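Local structure of malonyl CoA-acyl carrier protein transacylase (Burkholderia pseudomallei, 3G87) at residues Val223-Asn226 with Val227-Arg230; Arg282-His285 with Thr286-Gln290. The protein probably transfers the malonyl group of malonyl-CoA to holo acyl carrier protein, releasing free coenzyme A. All blocks are in the same frame, centred on the assembly; numbering follows the deposited sequence.

Interaction 1. Residues Val223-Asn226 with Val227-Arg230; sequences VISN and VSAR
Ser225 and Arg230 face each other across a tight turn, and two backbone hydrogen bonds close it. Ser225 N reaches Arg230 O at 2.8 Å in a nearly straight bond (174°), although the donor stands above the carbonyl plane. Ala229 N returns to Ser225 O at 2.8 Å with a more bent N-H angle of 131°. Ala229 adopts a left-handed backbone conformation, which swings the chain round so that Arg230 O comes back to Ser225 N.

Two side chains also bond to backbone atoms of the turn. Ser228 OG sits between its own backbone N and carbonyl carbon (chi1 69°), where it accepts from Arg230 N at 3.0 Å and forms an ST turn. The short hydroxyl of serine reaches this donor two residues on. Arg230 folds back along its own backbone, and NH1 donates to Ala229 O at 3.0 Å; that oxygen lies in the plane of the guanidinium, though NH1 stands above the plane of the carbonyl.

Van der Waals contact comes from CG2 of Ile224, packed on the peptide between Ala229 and Arg230, with Ala229 C at 3.5 Å.

The amide of Asn226 is bonded outside the turn: OD1 accepts from Ser92 N and ND2 donates to Gly90 O, both in a probable nucleophile elbow. The turn leaves edge strand 223-224 of the parallel sheet, beside Leu88 of strand 87-90; Val223 packs on helix 94-101, while Ile224, Ala229 and Arg230 meet helix 251-264.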
loop_
_atom_site.group_PDB
_atom_site.type_symbol
_atom_site.label_atom_id
_atom_site.label_comp_id
_atom_site.label_asym_id
_atom_site.label_seq_id
_atom_site.Cartn_x
_atom_site.Cartn_y
_atom_site.Cartn_z
ATOM N N VAL A 223 -6.607 2.862 12.624
ATOM C CA VAL A 223 -5.948 2.578 11.341
ATOM C C VAL A 223 -4.489 2.914 11.543
ATOM O O VAL A 223 -4.178 4.034 11.971
ATOM C CB VAL A 223 -6.567 3.434 10.200
ATOM C CG1 VAL A 223 -5.779 3.262 8.931
ATOM C CG2 VAL A 223 -8.037 3.042 9.954
ATOM N N ILE A 224 -3.599 1.955 11.300
ATOM C CA ILE A 224 -2.151 2.204 11.536
ATOM C C ILE A 224 -1.560 2.875 10.321
ATOM O O ILE A 224 -1.626 2.343 9.213
ATOM C CB ILE A 224 -1.302 0.956 11.854
ATOM C CG1 ILE A 224 -1.974 0.057 12.913
ATOM C CG2 ILE A 224 0.011 1.440 12.388
ATOM C CD1 ILE A 224 -2.286 0.777 14.184
ATOM N N SER A 225 -1.036 4.064 10.529
ATOM C CA SER A 225 -0.629 4.874 9.435
ATOM C C SER A 225 0.738 4.437 8.934
ATOM O O SER A 225 1.639 4.204 9.726
ATOM C CB SER A 225 -0.625 6.331 9.896
ATOM O OG SER A 225 0.410 7.074 9.277
ATOM N N ASN A 226 0.908 4.396 7.634
ATOM C CA ASN A 226 2.147 4.046 6.983
ATOM C C ASN A 226 3.292 4.980 7.313
ATOM O O ASN A 226 4.402 4.579 7.331
ATOM C CB ASN A 226 2.002 4.038 5.462
ATOM C CG ASN A 226 1.383 2.781 4.878
ATOM O OD1 ASN A 226 1.084 2.785 3.736
ATOM N ND2 ASN A 226 1.199 1.762 5.630
ATOM N N VAL A 227 2.967 6.243 7.538
ATOM C CA VAL A 227 3.994 7.300 7.755
ATOM C C VAL A 227 4.613 7.146 9.127
ATOM O O VAL A 227 5.844 7.214 9.245
ATOM C CB VAL A 227 3.404 8.719 7.570
ATOM C CG1 VAL A 227 4.410 9.845 7.884
ATOM C CG2 VAL A 227 2.899 8.868 6.111
ATOM N N SER A 228 3.763 6.932 10.147
ATOM C CA SER A 228 4.170 6.888 11.544
ATOM C C SER A 228 4.263 5.504 12.189
ATOM O O SER A 228 4.756 5.362 13.312
ATOM C CB SER A 228 3.174 7.702 12.362
ATOM O OG SER A 228 1.923 7.019 12.366
ATOM N N ALA A 229 3.740 4.494 11.517
ATOM C CA ALA A 229 3.652 3.192 12.110
ATOM C C ALA A 229 2.821 3.246 13.404
ATOM O O ALA A 229 2.977 2.406 14.305
ATOM C CB ALA A 229 5.059 2.644 12.364
ATOM N N ARG A 230 1.909 4.216 13.487
ATOM C CA ARG A 230 1.069 4.358 14.675
ATOM C C ARG A 230 -0.367 4.706 14.239
ATOM O O ARG A 230 -0.567 5.110 13.104
ATOM C CB ARG A 230 1.637 5.448 15.604
ATOM C CG ARG A 230 2.993 5.146 16.296
ATOM C CD ARG A 230 2.853 3.995 17.265
ATOM N NE ARG A 230 4.069 3.690 18.024
ATOM C CZ ARG A 230 5.077 2.927 17.596
ATOM N NH1 ARG A 230 5.094 2.371 16.374
ATOM N NH2 ARG A 230 6.110 2.736 18.397
#

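Interaction 2. Residues Arg282-His285 with Thr286-Gln290; sequences RLVH and TIRRQ
Val284 and Arg288 are brought side by side by their first torsions: CG1 of Val284 lies anti to the backbone N (chi1 171°), whereas CG of Arg288 lies anti to its carbonyl carbon (chi1 -63°). Val284 CG1 thus meets the aliphatic Arg288 CD at 4.0 Å, and the arginine chain bends beyond this point to carry NH2 to Ile269 O. A long side chain suits the place because its methylenes pack while its charged end travels on.

Leu283 and Ile287 form the neighbouring apolar pair, with Leu283 CB 4.3 Å from Ile287 CD1. The same methyl folds in tightly on the carbonyl, Ile287 CD1 lying 3.0 Å from Leu283 O. Both branched residues are buried, facing helix 251-264, where Leu283 touches Trp251 and Ile287 touches Ile255.

A water bridges Arg282 O, to which it donates at 2.9 Å, and Thr286 OG1 at 2.8 Å. Thr286 N also bonds to Arg282 O, so that carbonyl has two partners.

The backbone follows the i to i+4 pattern, straightest at Arg288 N to Val284 O (3.0 Å, 175°). This is an amphipathic alpha-helix near its C-terminal end, with Val284 and Arg288 laid against Phe271 of strand 269-273 in the parallel sheet of the acyl transferase domain.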
loop_
_atom_site.group_PDB
_atom_site.type_symbol
_atom_site.label_atom_id
_atom_site.label_comp_id
_atom_site.label_asym_id
_atom_site.label_seq_id
_atom_site.Cartn_x
_atom_site.Cartn_y
_atom_site.Cartn_z
ATOM N N ARG A 282 2.230 -13.185 3.590
ATOM C CA ARG A 282 3.606 -13.699 3.636
ATOM C C ARG A 282 4.521 -12.749 4.357
ATOM O O ARG A 282 5.473 -13.184 4.983
ATOM C CB ARG A 282 4.133 -13.930 2.232
ATOM C CG ARG A 282 3.544 -15.106 1.502
ATOM C CD ARG A 282 4.190 -15.201 0.079
ATOM N NE ARG A 282 3.364 -14.514 -0.926
ATOM C CZ ARG A 282 3.809 -14.023 -2.098
ATOM N NH1 ARG A 282 2.948 -13.431 -2.948
ATOM N NH2 ARG A 282 5.109 -14.130 -2.437
ATOM N N LEU A 283 4.257 -11.444 4.253
ATOM C CA LEU A 283 5.078 -10.444 4.989
ATOM C C LEU A 283 4.864 -10.573 6.472
ATOM O O LEU A 283 5.828 -10.527 7.238
ATOM C CB LEU A 283 4.862 -8.977 4.555
ATOM C CG LEU A 283 5.064 -8.553 3.099
ATOM C CD1 LEU A 283 4.790 -7.034 2.886
ATOM C CD2 LEU A 283 6.459 -8.937 2.641
ATOM N N VAL A 284 3.612 -10.760 6.878
ATOM C CA VAL A 284 3.300 -10.911 8.281
ATOM C C VAL A 284 3.922 -12.201 8.853
ATOM O O VAL A 284 4.495 -12.172 9.947
ATOM C CB VAL A 284 1.797 -10.846 8.563
ATOM C CG1 VAL A 284 1.531 -11.231 10.035
ATOM C CG2 VAL A 284 1.252 -9.459 8.248
ATOM N N HIS A 285 3.871 -13.312 8.119
ATOM C CA HIS A 285 4.519 -14.533 8.632
ATOM C C HIS A 285 5.999 -14.271 8.913
ATOM O O HIS A 285 6.522 -14.670 9.966
ATOM C CB HIS A 285 4.317 -15.780 7.745
ATOM C CG HIS A 285 5.155 -16.947 8.184
ATOM N ND1 HIS A 285 5.000 -17.558 9.419
ATOM C CD2 HIS A 285 6.185 -17.589 7.575
ATOM C CE1 HIS A 285 5.895 -18.521 9.548
ATOM N NE2 HIS A 285 6.629 -18.558 8.446
ATOM N N THR A 286 6.645 -13.548 8.004
ATOM C CA THR A 286 8.099 -13.312 8.096
ATOM C C THR A 286 8.461 -12.392 9.248
ATOM O O THR A 286 9.356 -12.704 10.030
ATOM C CB THR A 286 8.698 -12.801 6.769
ATOM O OG1 THR A 286 8.474 -13.793 5.738
ATOM C CG2 THR A 286 10.206 -12.524 6.942
ATOM N N ILE A 287 7.709 -11.340 9.411
ATOM C CA ILE A 287 7.793 -10.449 10.518
ATOM C C ILE A 287 7.673 -11.171 11.848
ATOM O O ILE A 287 8.513 -11.038 12.674
ATOM C CB ILE A 287 6.770 -9.287 10.379
ATOM C CG1 ILE A 287 7.189 -8.337 9.288
ATOM C CG2 ILE A 287 6.715 -8.492 11.580
ATOM C CD1 ILE A 287 6.143 -7.832 8.544
ATOM N N ARG A 288 6.622 -11.954 12.022
ATOM C CA ARG A 288 6.395 -12.736 13.228
ATOM C C ARG A 288 7.490 -13.772 13.522
ATOM O O ARG A 288 7.870 -13.939 14.620
ATOM C CB ARG A 288 5.015 -13.414 13.241
ATOM C CG ARG A 288 3.820 -12.489 13.249
ATOM C CD ARG A 288 2.498 -13.155 13.455
ATOM N NE ARG A 288 2.180 -13.155 14.850
ATOM C CZ ARG A 288 0.998 -13.234 15.389
ATOM N NH1 ARG A 288 0.933 -13.163 16.645
ATOM N NH2 ARG A 288 -0.075 -13.405 14.725
ATOM N N ARG A 289 7.999 -14.432 12.516
ATOM C CA ARG A 289 9.078 -15.366 12.691
ATOM C C ARG A 289 10.329 -14.679 13.193
ATOM O O ARG A 289 11.048 -15.219 13.964
ATOM C CB ARG A 289 9.341 -16.104 11.386
ATOM C CG ARG A 289 9.913 -17.451 11.540
ATOM C CD ARG A 289 10.454 -17.989 10.250
ATOM N NE ARG A 289 11.556 -17.244 9.675
ATOM C CZ ARG A 289 11.496 -16.582 8.532
ATOM N NH1 ARG A 289 10.374 -16.577 7.864
ATOM N NH2 ARG A 289 12.553 -15.928 8.065
ATOM N N GLN A 290 10.560 -13.474 12.725
ATOM C CA GLN A 290 11.617 -12.623 13.205
ATOM C C GLN A 290 10.958 -11.958 14.418
ATOM O O GLN A 290 9.954 -12.383 14.836
ATOM C CB GLN A 290 12.140 -11.710 12.083
ATOM C CG GLN A 290 12.656 -12.471 10.767
ATOM C CD GLN A 290 12.843 -11.629 9.462
ATOM O OE1 GLN A 290 12.022 -10.807 9.127
ATOM N NE2 GLN A 290 13.890 -11.890 8.719
HETATM O O HOH W 1 6.754 -15.748 4.852
#

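Coming from the N terminus, the chain first closes interaction 1, a short turn at the end of strand 223-224, and then runs through helices 237-243 and 251-264 and strand 269-273 before interaction 2 opens on helix 279-289. The two contacts are in series, neither nesting nor crossing, and each is local to one continuous stretch. Their centres lie about 18 Å apart, and the two do not touch. Helix 251-264 is the shared neighbour, packing against residues of both. Interaction 1 leaves one outermost strand of the parallel sheet, while the helix of interaction 2 packs on the other, 269-273; interaction 2 also touches strand 153-159 of the antiparallel sheet.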